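Local coordinates for periplasmic protein-probably involved in high-affinity Fe2+ transport (Escherichia coli F11, PDB 5I0Y), which binds copper in the periplasm and probably takes part in high-affinity Fe2+ transport, a process that requires its copper site, at residues Pro66-Ser71 with Tyr114-Pro119. The protein carries 1 engineered substitution. Numbering follows the deposited sequence.
Sequences PYLTIS and YHIEPP
Thr69 and Ser71 pair with Glu117 and His115 as antiparallel neighbours, the axes of the short strand segments approaching to 4.7 Å, their directions 163° apart. Glu117 N to Thr69 O (2.9 Å) and His115 N to Ser71 O (2.8 Å) are firm hydrogen bonds, as is Ser71 N to His115 O, whereas the one from Thr69 N to Glu117 O is weak. Beyond Thr69 the ladder gives way to a water, which donates to Tyr67 O and Pro118 O and accepts from Thr69 OG1; farther on, Pro119 CA points its hydrogen at Tyr67 O (3.3 Å).

The alternation of a beta ladder sorts the side chains. On one face Thr69 CG2, anti to its backbone N, reaches Glu117 OE1, while Ser71 OG sits near the plane of the His115 ring, at its edge, 3.2 Å from His115 CD2. The other face is apolar: Ile70 CG2 touches Tyr114 CB (4.0 Å) and Ile116 CG1. Leu68 and Pro119 lie side by side, pointing the same way, CD2 of Leu68 against CD of Pro119 at 3.7 Å.

His115 is gripped at both ring nitrogens by hydrogen bonds to Asp142 and Thr73, and Tyr114 OH is hydrogen-bonded to Gln46 O. Strands 82-92 and 141-149 flank the pair within the sheet, while Ile49 of strand 43-51 and Leu19 of strand 17-24 pack on the apolar face of this beta sandwich. Tyr67 stacks on Tyr67 of the second subunit, carrying the contact to the dimer interface.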
# COMPACT_ATOMS: atom_id res chain seq x y z
N PRO B 66 -0.09 3.20 -3.30
CA PRO B 66 0.72 2.40 -2.37
C PRO B 66 2.16 2.23 -2.85
O PRO B 66 2.47 2.55 -4.00
CB PRO B 66 -0.01 1.05 -2.40
CG PRO B 66 -0.42 0.91 -3.84
CD PRO B 66 -0.76 2.33 -4.30
N TYR B 67 3.02 1.76 -1.96
CA TYR B 67 4.42 1.38 -2.29
C TYR B 67 5.30 2.56 -2.68
O TYR B 67 6.35 2.36 -3.30
CB TYR B 67 4.48 0.25 -3.34
CG TYR B 67 3.88 -1.01 -2.79
CD1 TYR B 67 4.65 -1.90 -2.03
CD2 TYR B 67 2.55 -1.31 -3.01
CE1 TYR B 67 4.09 -3.07 -1.52
CE2 TYR B 67 1.98 -2.47 -2.50
CZ TYR B 67 2.75 -3.32 -1.76
OH TYR B 67 2.13 -4.46 -1.28
N LEU B 68 4.93 3.77 -2.28
CA LEU B 68 5.80 4.92 -2.55
C LEU B 68 6.95 4.96 -1.54
O LEU B 68 6.86 4.41 -0.45
CB LEU B 68 5.02 6.23 -2.49
CG LEU B 68 3.94 6.37 -3.55
CD1 LEU B 68 3.16 7.67 -3.36
CD2 LEU B 68 4.49 6.31 -4.97
N THR B 69 8.04 5.64 -1.91
CA THR B 69 9.15 5.91 -1.01
C THR B 69 9.24 7.43 -0.93
O THR B 69 9.39 8.12 -1.95
CB THR B 69 10.44 5.32 -1.57
OG1 THR B 69 10.23 3.91 -1.72
CG2 THR B 69 11.61 5.57 -0.61
N ILE B 70 9.15 7.95 0.28
CA ILE B 70 9.03 9.39 0.47
C ILE B 70 9.91 9.84 1.61
O ILE B 70 9.82 9.30 2.74
CB ILE B 70 7.58 9.83 0.75
CG1 ILE B 70 6.65 9.26 -0.32
CG2 ILE B 70 7.49 11.36 0.80
CD1 ILE B 70 5.19 9.54 -0.05
N SER B 71 10.75 10.82 1.32
CA SER B 71 11.51 11.52 2.35
C SER B 71 11.10 13.00 2.33
O SER B 71 10.42 13.44 1.41
CB SER B 71 13.02 11.36 2.19
OG SER B 71 13.47 11.95 1.00
N TYR B 114 8.60 17.21 -0.17
CA TYR B 114 8.54 15.75 -0.20
C TYR B 114 9.26 15.25 -1.43
O TYR B 114 9.01 15.73 -2.53
CB TYR B 114 7.09 15.25 -0.17
CG TYR B 114 6.31 15.55 1.09
CD1 TYR B 114 6.95 15.91 2.29
CD2 TYR B 114 4.92 15.41 1.11
CE1 TYR B 114 6.22 16.17 3.43
CE2 TYR B 114 4.19 15.65 2.26
CZ TYR B 114 4.84 16.03 3.42
OH TYR B 114 4.14 16.26 4.59
N HIS B 115 10.15 14.28 -1.24
CA HIS B 115 10.92 13.64 -2.32
C HIS B 115 10.33 12.29 -2.57
O HIS B 115 10.40 11.42 -1.70
CB HIS B 115 12.39 13.50 -1.91
CG HIS B 115 12.97 14.75 -1.29
ND1 HIS B 115 13.20 15.88 -2.00
CD2 HIS B 115 13.37 15.03 0.02
CE1 HIS B 115 13.72 16.82 -1.20
NE2 HIS B 115 13.82 16.31 0.04
N ILE B 116 9.70 12.12 -3.74
CA ILE B 116 8.85 10.95 -4.00
C ILE B 116 9.44 10.05 -5.09
O ILE B 116 9.83 10.51 -6.17
CB ILE B 116 7.44 11.41 -4.38
CG1 ILE B 116 6.91 12.30 -3.27
CG2 ILE B 116 6.50 10.22 -4.55
CD1 ILE B 116 5.59 12.94 -3.56
N GLU B 117 9.49 8.75 -4.80
CA GLU B 117 9.93 7.75 -5.77
C GLU B 117 8.79 6.77 -6.02
O GLU B 117 8.01 6.49 -5.10
CB GLU B 117 11.16 7.01 -5.24
CG GLU B 117 12.42 7.86 -5.32
CD GLU B 117 13.54 7.31 -4.47
OE1 GLU B 117 13.34 7.14 -3.25
OE2 GLU B 117 14.64 7.07 -5.01
N PRO B 118 8.66 6.28 -7.26
CA PRO B 118 7.50 5.49 -7.66
C PRO B 118 7.48 4.08 -7.06
O PRO B 118 8.48 3.61 -6.51
CB PRO B 118 7.61 5.45 -9.19
CG PRO B 118 9.09 5.51 -9.42
CD PRO B 118 9.59 6.48 -8.39
N PRO B 119 6.33 3.40 -7.18
CA PRO B 119 6.12 2.10 -6.54
C PRO B 119 7.10 1.01 -6.96
O PRO B 119 7.29 0.06 -6.20
CB PRO B 119 4.68 1.76 -6.94
CG PRO B 119 4.03 3.10 -7.06
CD PRO B 119 5.07 3.93 -7.75
O HOH W 1 8.85 3.13 -3.87